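Local coordinates for putative ABC transporter, ATP-binding protein ComA (Streptococcus mutans, PDB 3K8U) that belongs to the C39 peptidase family of the papain-like clan CA and forms the peptidase domain of a putative ABC transporter, at residues G18-A23 and G111-S116; S24-Y29 and L61-R66; G53-A58 and L134-A139. All coordinates share one frame; numbering follows the deposited sequence.

Helix 17-28 comes first in the chain and supplies a segment to both contact 1 and contact 2. Contact 2 closes the shorter loop, bringing 61-66 back to 24-29 after helices 35-41 and 51-60; it lies wholly within the longer loop of contact 1, which runs on through the sheet to 111-116. Contact 3 starts from 53-58, inside both loops, and ends at 134-139, beyond both, so it crosses each of them. Together the three tie two helices to the antiparallel sheet: helix 17-28 reaches the end of strand 107-112 and the edge strand 63-69, while helix 51-60 covers strand 134-140. Leu22 joins them, packing on Leu61, Ala57, Ala58 and Leu138.

Contact 1: G18-A23 and G111-S116; sequences GPAVLA and GDPDPS
Pro113 faces Ala20 and Val21 where the N-terminal helix of this papain-like fold meets the end of strand 107-112. The pyrrolidine ring presents its CB-CG side to the helix. The CB of Ala20 is directed toward the ring and lies 3.6 Å from Pro113 CB, with Pro113 CG only a little farther off. Val21 comes in obliquely, from the CG-CD side: its CG1 sits 3.5 Å from Pro113 CG, tighter than a usual carbon-carbon contact, and 4.0 Å from Pro113 CD. A chi1 of -62° turns that methyl beside the backbone N and toward the ring. The two helix residues thus share one proline, and the contact is entirely apolar and buried. Val21 also touches Tyr97 and Val99 of strand 93-104, while Gln11 touches Pro113.

An Asx turn spans the proline and a second follows it. Asp112 OD1 accepts Asp114 N from well above its carboxylate plane, and the same oxygen is hydrogen-bonded to His96 NE2. In the second turn both donors approach Asp114 OD1 from one face of the carboxylate: Ser116 N at 2.9 Å and Ser116 OG at 2.7 Å.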
loop_
_atom_site.group_PDB
_atom_site.type_symbol
_atom_site.label_atom_id
_atom_site.label_comp_id
_atom_site.label_asym_id
_atom_site.label_seq_id
_atom_site.Cartn_x
_atom_site.Cartn_y
_atom_site.Cartn_z
ATOM N N GLY A 18 0.544 -1.293 -7.597
ATOM C CA GLY A 18 -0.548 -0.414 -7.196
ATOM C C GLY A 18 -1.847 -1.187 -7.051
ATOM O O GLY A 18 -2.523 -1.097 -6.018
ATOM N N PRO A 19 -2.265 -1.903 -8.106
ATOM C CA PRO A 19 -3.498 -2.690 -8.051
ATOM C C PRO A 19 -3.450 -3.678 -6.883
ATOM O O PRO A 19 -4.449 -3.883 -6.197
ATOM C CB PRO A 19 -3.483 -3.419 -9.394
ATOM C CG PRO A 19 -2.879 -2.417 -10.300
ATOM C CD PRO A 19 -1.737 -1.848 -9.482
ATOM N N ALA A 20 -2.273 -4.260 -6.642
ATOM C CA ALA A 20 -2.095 -5.229 -5.560
ATOM C C ALA A 20 -2.319 -4.662 -4.160
ATOM O O ALA A 20 -3.035 -5.272 -3.363
ATOM C CB ALA A 20 -0.727 -5.893 -5.651
ATOM N N VAL A 21 -1.704 -3.522 -3.838
ATOM C CA VAL A 21 -1.906 -2.942 -2.507
ATOM C C VAL A 21 -3.355 -2.502 -2.312
ATOM O O VAL A 21 -3.907 -2.659 -1.226
ATOM C CB VAL A 21 -0.926 -1.769 -2.175
ATOM C CG1 VAL A 21 0.508 -2.279 -2.181
ATOM C CG2 VAL A 21 -1.098 -0.603 -3.139
ATOM N N LEU A 22 -3.982 -1.991 -3.370
ATOM C CA LEU A 22 -5.374 -1.564 -3.277
ATOM C C LEU A 22 -6.269 -2.779 -3.026
ATOM O O LEU A 22 -7.157 -2.735 -2.173
ATOM C CB LEU A 22 -5.809 -0.818 -4.542
ATOM C CG LEU A 22 -7.261 -0.318 -4.579
ATOM C CD1 LEU A 22 -7.568 0.535 -3.354
ATOM C CD2 LEU A 22 -7.502 0.472 -5.855
ATOM N N ALA A 23 -6.013 -3.869 -3.746
ATOM C CA ALA A 23 -6.788 -5.099 -3.572
ATOM C C ALA A 23 -6.611 -5.633 -2.149
ATOM O O ALA A 23 -7.563 -6.127 -1.532
ATOM C CB ALA A 23 -6.351 -6.155 -4.592
ATOM N N GLY A 111 3.327 -5.323 3.994
ATOM C CA GLY A 111 2.895 -6.252 2.970
ATOM C C GLY A 111 3.439 -5.766 1.645
ATOM O O GLY A 111 3.046 -4.709 1.150
ATOM N N ASP A 112 4.416 -6.491 1.120
ATOM C CA ASP A 112 5.030 -6.144 -0.151
ATOM C C ASP A 112 4.465 -7.083 -1.222
ATOM O O ASP A 112 4.699 -8.283 -1.172
ATOM C CB ASP A 112 6.556 -6.306 -0.038
ATOM C CG ASP A 112 7.294 -5.964 -1.325
ATOM O OD1 ASP A 112 6.652 -5.666 -2.351
ATOM O OD2 ASP A 112 8.540 -6.002 -1.313
ATOM N N PRO A 113 3.728 -6.538 -2.211
ATOM C CA PRO A 113 3.133 -7.330 -3.299
ATOM C C PRO A 113 4.132 -8.234 -4.035
ATOM O O PRO A 113 3.728 -9.202 -4.680
ATOM C CB PRO A 113 2.549 -6.259 -4.215
ATOM C CG PRO A 113 2.134 -5.190 -3.231
ATOM C CD PRO A 113 3.347 -5.119 -2.335
ATOM N N ASP A 114 5.422 -7.900 -3.965
ATOM C CA ASP A 114 6.483 -8.713 -4.577
ATOM C C ASP A 114 6.237 -10.120 -4.010
ATOM O O ASP A 114 6.299 -10.321 -2.799
ATOM C CB ASP A 114 7.850 -8.172 -4.119
ATOM C CG ASP A 114 9.037 -8.986 -4.629
ATOM O OD1 ASP A 114 8.910 -10.198 -4.909
ATOM O OD2 ASP A 114 10.135 -8.403 -4.698
ATOM N N PRO A 115 5.939 -11.104 -4.883
ATOM C CA PRO A 115 5.673 -12.476 -4.432
ATOM C C PRO A 115 6.800 -13.203 -3.705
ATOM O O PRO A 115 6.553 -14.217 -3.055
ATOM C CB PRO A 115 5.221 -13.184 -5.712
ATOM C CG PRO A 115 5.918 -12.433 -6.795
ATOM C CD PRO A 115 5.786 -10.991 -6.343
ATOM N N SER A 116 8.015 -12.665 -3.781
ATOM C CA SER A 116 9.156 -13.259 -3.092
ATOM C C SER A 116 9.357 -12.614 -1.715
ATOM O O SER A 116 10.263 -12.992 -0.970
ATOM C CB SER A 116 10.434 -13.138 -3.938
ATOM O OG SER A 116 10.916 -11.804 -4.020
#

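Contact 2: S24-Y29 and L61-R66; sequences SVAKHY and LGFETR
Phe63, the first residue of edge strand 63-69, reaches Ala26 in the last turn of helix 17-28 and Tyr29 just beyond it, so the contact is a helix end packed against an outer strand of the sheet in the papain-like fold.

The aromatic part is the meeting of Tyr29 and Phe63. Their ring centroids are 5.9 Å apart and the planes are inclined at 49°, an oblique pairing that is neither a stack nor T-shaped. Phe63 approaches the tyrosine chiefly with CE1, which comes within 3.7 Å of Tyr29 CD2 and is about 4.1 Å from both CB and CG of Tyr29. With chi1 at -66°, the tyrosine ring swings to the side of its own backbone N, leaving its CB and CD2 flank to meet the phenylalanine. One face of the tyrosine ring is occupied by the preceding residue, His28, whose ND1 stands 3.5 Å above the Tyr29 ring, over its centre.

The aliphatic part falls to Ala26. The far end of the Phe63 ring lies by the helix backbone, its CZ 4.0 Å from Ala26 CA and scarcely farther from Ala26 CB.

No hydrogen bond crosses between the segments; their polar groups bond within the segments or to other parts of the chain. Helix 17-28 ends at His28; Tyr29 is the first residue beyond it, and its N makes weak bonds back to Val25 O and Ala26 O. Helix 51-60 finishes in a Schellman motif, with Gly62 at positive phi turning the chain into the strand. That strand pairs with 134-140 through Glu64 and Arg66. On the helix side, Ser24 OG bonds to Ala20 O and Val9 N.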
loop_
_atom_site.group_PDB
_atom_site.type_symbol
_atom_site.label_atom_id
_atom_site.label_comp_id
_atom_site.label_asym_id
_atom_site.label_seq_id
_atom_site.Cartn_x
_atom_site.Cartn_y
_atom_site.Cartn_z
ATOM N N SER A 24 -5.396 -5.504 -1.622
ATOM C CA SER A 24 -5.084 -5.966 -0.272
ATOM C C SER A 24 -5.905 -5.238 0.787
ATOM O O SER A 24 -6.523 -5.873 1.649
ATOM C CB SER A 24 -3.590 -5.790 0.022
ATOM O OG SER A 24 -2.794 -6.532 -0.886
ATOM N N VAL A 25 -5.908 -3.910 0.724
ATOM C CA VAL A 25 -6.657 -3.097 1.678
ATOM C C VAL A 25 -8.155 -3.355 1.538
ATOM O O VAL A 25 -8.856 -3.540 2.536
ATOM C CB VAL A 25 -6.360 -1.592 1.498
ATOM C CG1 VAL A 25 -7.280 -0.754 2.382
ATOM C CG2 VAL A 25 -4.901 -1.308 1.853
ATOM N N ALA A 26 -8.633 -3.404 0.297
ATOM C CA ALA A 26 -10.047 -3.657 0.038
ATOM C C ALA A 26 -10.476 -4.992 0.649
ATOM O O ALA A 26 -11.566 -5.100 1.217
ATOM C CB ALA A 26 -10.323 -3.640 -1.464
ATOM N N LYS A 27 -9.599 -5.990 0.560
ATOM C CA LYS A 27 -9.866 -7.320 1.099
ATOM C C LYS A 27 -9.997 -7.283 2.622
ATOM O O LYS A 27 -10.757 -8.059 3.206
ATOM C CB LYS A 27 -8.766 -8.300 0.677
ATOM C CG LYS A 27 -9.120 -9.760 0.900
ATOM C CD LYS A 27 -8.112 -10.693 0.249
ATOM C CE LYS A 27 -8.564 -12.143 0.369
ATOM N NZ LYS A 27 -7.649 -13.090 -0.329
ATOM N N HIS A 28 -9.249 -6.385 3.261
ATOM C CA HIS A 28 -9.308 -6.234 4.712
ATOM C C HIS A 28 -10.716 -5.796 5.114
ATOM O O HIS A 28 -11.247 -6.241 6.131
ATOM C CB HIS A 28 -8.285 -5.198 5.192
ATOM C CG HIS A 28 -8.427 -4.837 6.640
ATOM N ND1 HIS A 28 -9.068 -3.692 7.060
ATOM C CD2 HIS A 28 -8.027 -5.477 7.763
ATOM C CE1 HIS A 28 -9.057 -3.642 8.380
ATOM N NE2 HIS A 28 -8.431 -4.714 8.831
ATOM N N TYR A 29 -11.317 -4.941 4.291
ATOM C CA TYR A 29 -12.662 -4.440 4.543
ATOM C C TYR A 29 -13.771 -5.318 3.952
ATOM O O TYR A 29 -14.901 -4.862 3.761
ATOM C CB TYR A 29 -12.786 -2.996 4.056
ATOM C CG TYR A 29 -11.919 -2.029 4.833
ATOM C CD1 TYR A 29 -12.151 -1.790 6.187
ATOM C CD2 TYR A 29 -10.861 -1.360 4.218
ATOM C CE1 TYR A 29 -11.354 -0.908 6.911
ATOM C CE2 TYR A 29 -10.056 -0.475 4.935
ATOM C CZ TYR A 29 -10.308 -0.256 6.279
ATOM O OH TYR A 29 -9.516 0.614 6.993
ATOM N N LEU A 61 -14.374 2.694 -5.869
ATOM C CA LEU A 61 -14.756 1.495 -5.133
ATOM C C LEU A 61 -15.632 1.831 -3.928
ATOM O O LEU A 61 -16.071 0.936 -3.208
ATOM C CB LEU A 61 -13.519 0.731 -4.665
ATOM C CG LEU A 61 -12.565 0.154 -5.713
ATOM C CD1 LEU A 61 -11.397 -0.512 -5.005
ATOM C CD2 LEU A 61 -13.290 -0.843 -6.604
ATOM N N GLY A 62 -15.866 3.122 -3.707
ATOM C CA GLY A 62 -16.690 3.554 -2.590
ATOM C C GLY A 62 -15.928 3.764 -1.294
ATOM O O GLY A 62 -16.500 3.662 -0.210
ATOM N N PHE A 63 -14.632 4.044 -1.398
ATOM C CA PHE A 63 -13.809 4.276 -0.216
ATOM C C PHE A 63 -13.506 5.754 -0.038
ATOM O O PHE A 63 -13.320 6.482 -1.013
ATOM C CB PHE A 63 -12.475 3.523 -0.315
ATOM C CG PHE A 63 -12.584 2.046 -0.084
ATOM C CD1 PHE A 63 -12.599 1.532 1.207
ATOM C CD2 PHE A 63 -12.658 1.166 -1.156
ATOM C CE1 PHE A 63 -12.685 0.159 1.427
ATOM C CE2 PHE A 63 -12.744 -0.206 -0.948
ATOM C CZ PHE A 63 -12.758 -0.711 0.346
ATOM N N GLU A 64 -13.503 6.199 1.213
ATOM C CA GLU A 64 -13.162 7.576 1.534
ATOM C C GLU A 64 -11.634 7.528 1.579
ATOM O O GLU A 64 -11.061 6.673 2.255
ATOM C CB GLU A 64 -13.724 7.962 2.902
ATOM C CG GLU A 64 -13.478 9.412 3.280
ATOM C CD GLU A 64 -14.106 9.786 4.608
ATOM O OE1 GLU A 64 -13.354 9.991 5.587
ATOM O OE2 GLU A 64 -15.351 9.880 4.673
ATOM N N THR A 65 -10.979 8.414 0.839
ATOM C CA THR A 65 -9.521 8.397 0.784
ATOM C C THR A 65 -8.858 9.712 1.155
ATOM O O THR A 65 -9.447 10.782 1.022
ATOM C CB THR A 65 -9.029 8.044 -0.638
ATOM O OG1 THR A 65 -9.222 9.173 -1.503
ATOM C CG2 THR A 65 -9.803 6.866 -1.201
ATOM N N ARG A 66 -7.613 9.609 1.608
ATOM C CA ARG A 66 -6.809 10.774 1.945
ATOM C C ARG A 66 -5.340 10.419 1.756
ATOM O O ARG A 66 -4.918 9.301 2.061
ATOM C CB ARG A 66 -7.084 11.280 3.368
ATOM C CG ARG A 66 -6.586 10.411 4.508
ATOM C CD ARG A 66 -6.960 11.055 5.844
ATOM N NE ARG A 66 -6.408 10.342 6.992
ATOM C CZ ARG A 66 -7.007 9.330 7.613
ATOM N NH1 ARG A 66 -8.195 8.897 7.207
ATOM N NH2 ARG A 66 -6.402 8.735 8.633
#

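Contact 3: G53-A58 and L134-A139; sequences GIVEAA and LAIFLA
A helix lying on a sheet is the setting here: helix 51-60 runs nearly parallel to strand 134-140, and the axes of the short segments 53-58 and 134-139 approach to 10.1 Å and are inclined by 4°. Alternate strand residues, Ile136 and Leu138, turn their side chains to the helix. Ile136 uses both of its branches. Its CD1, at the end of the longer branch, meets Ile54 CG2 at 4.2 Å, while its own CG2 lies 4.1 Å from Val55 CG2. A chi1 of -60° spreads these two branches toward neighbouring residues of one helical turn. One turn further on, Ala58 CB fits against the isopropyl end of Leu138, 3.8 Å from CD2 and 4.0 Å from CD1, so both methyls are used. All of this is van der Waals packing.

Leu22 of helix 17-28 packs on both Ala58 and Leu138, and Thr65 of the adjacent strand touches Val55, Ala58 and Leu138. On the other face of strand 134-140, Phe137 stacks with Phe84. Helices 17-28 and 51-60, packed on each other and on an antiparallel sheet, are consistent with the papain-like fold of the C39 family.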
loop_
_atom_site.group_PDB
_atom_site.type_symbol
_atom_site.label_atom_id
_atom_site.label_comp_id
_atom_site.label_asym_id
_atom_site.label_seq_id
_atom_site.Cartn_x
_atom_site.Cartn_y
_atom_site.Cartn_z
ATOM N N GLY A 53 -3.681 7.510 -9.235
ATOM C CA GLY A 53 -4.397 6.367 -9.775
ATOM C C GLY A 53 -4.964 5.479 -8.680
ATOM O O GLY A 53 -6.095 4.999 -8.787
ATOM N N ILE A 54 -4.180 5.247 -7.631
ATOM C CA ILE A 54 -4.635 4.427 -6.510
ATOM C C ILE A 54 -5.830 5.107 -5.834
ATOM O O ILE A 54 -6.859 4.473 -5.573
ATOM C CB ILE A 54 -3.506 4.213 -5.467
ATOM C CG1 ILE A 54 -2.416 3.308 -6.042
ATOM C CG2 ILE A 54 -4.070 3.613 -4.184
ATOM C CD1 ILE A 54 -1.250 3.080 -5.096
ATOM N N VAL A 55 -5.693 6.406 -5.588
ATOM C CA VAL A 55 -6.740 7.196 -4.948
ATOM C C VAL A 55 -8.028 7.217 -5.771
ATOM O O VAL A 55 -9.116 7.005 -5.232
ATOM C CB VAL A 55 -6.259 8.643 -4.681
ATOM C CG1 VAL A 55 -7.416 9.519 -4.222
ATOM C CG2 VAL A 55 -5.164 8.638 -3.626
ATOM N N GLU A 56 -7.899 7.457 -7.075
ATOM C CA GLU A 56 -9.055 7.500 -7.969
ATOM C C GLU A 56 -9.797 6.171 -7.982
ATOM O O GLU A 56 -11.029 6.140 -7.918
ATOM C CB GLU A 56 -8.629 7.863 -9.395
ATOM C CG GLU A 56 -8.131 9.293 -9.551
ATOM C CD GLU A 56 -7.747 9.637 -10.982
ATOM O OE1 GLU A 56 -7.112 8.797 -11.660
ATOM O OE2 GLU A 56 -8.080 10.756 -11.426
ATOM N N ALA A 57 -9.044 5.077 -8.052
ATOM C CA ALA A 57 -9.630 3.742 -8.066
ATOM C C ALA A 57 -10.362 3.465 -6.757
ATOM O O ALA A 57 -11.500 2.994 -6.766
ATOM C CB ALA A 57 -8.554 2.695 -8.310
ATOM N N ALA A 58 -9.719 3.791 -5.638
ATOM C CA ALA A 58 -10.306 3.583 -4.318
ATOM C C ALA A 58 -11.637 4.326 -4.171
ATOM O O ALA A 58 -12.586 3.795 -3.593
ATOM C CB ALA A 58 -9.334 4.026 -3.236
ATOM N N LEU A 134 4.906 9.509 1.700
ATOM C CA LEU A 134 3.524 9.465 1.236
ATOM C C LEU A 134 2.770 8.276 1.810
ATOM O O LEU A 134 3.236 7.134 1.737
ATOM C CB LEU A 134 3.451 9.417 -0.296
ATOM C CG LEU A 134 2.024 9.371 -0.868
ATOM C CD1 LEU A 134 1.328 10.704 -0.635
ATOM C CD2 LEU A 134 2.053 9.048 -2.350
ATOM N N ALA A 135 1.609 8.558 2.396
ATOM C CA ALA A 135 0.756 7.523 2.973
ATOM C C ALA A 135 -0.667 7.756 2.476
ATOM O O ALA A 135 -1.136 8.893 2.428
ATOM C CB ALA A 135 0.796 7.577 4.498
ATOM N N ILE A 136 -1.326 6.681 2.062
ATOM C CA ILE A 136 -2.694 6.760 1.571
ATOM C C ILE A 136 -3.569 5.938 2.500
ATOM O O ILE A 136 -3.342 4.739 2.688
ATOM C CB ILE A 136 -2.815 6.231 0.118
ATOM C CG1 ILE A 136 -1.923 7.059 -0.814
ATOM C CG2 ILE A 136 -4.278 6.299 -0.358
ATOM C CD1 ILE A 136 -1.749 6.470 -2.201
ATOM N N PHE A 137 -4.544 6.609 3.110
ATOM C CA PHE A 137 -5.484 5.982 4.030
ATOM C C PHE A 137 -6.843 5.825 3.357
ATOM O O PHE A 137 -7.327 6.748 2.695
ATOM C CB PHE A 137 -5.625 6.831 5.301
ATOM C CG PHE A 137 -4.390 6.843 6.166
ATOM C CD1 PHE A 137 -4.284 5.987 7.258
ATOM C CD2 PHE A 137 -3.325 7.688 5.873
ATOM C CE1 PHE A 137 -3.135 5.968 8.042
ATOM C CE2 PHE A 137 -2.170 7.677 6.652
ATOM C CZ PHE A 137 -2.073 6.812 7.737
ATOM N N LEU A 138 -7.446 4.649 3.516
ATOM C CA LEU A 138 -8.750 4.361 2.926
ATOM C C LEU A 138 -9.728 3.912 4.005
ATOM O O LEU A 138 -9.341 3.257 4.973
ATOM C CB LEU A 138 -8.639 3.254 1.875
ATOM C CG LEU A 138 -7.519 3.301 0.835
ATOM C CD1 LEU A 138 -7.656 2.109 -0.092
ATOM C CD2 LEU A 138 -7.566 4.592 0.046
ATOM N N ALA A 139 -10.999 4.242 3.814
ATOM C CA ALA A 139 -12.041 3.867 4.764
ATOM C C ALA A 139 -13.385 3.753 4.056
ATOM O O ALA A 139 -13.711 4.573 3.199
ATOM C CB ALA A 139 -12.124 4.895 5.884
#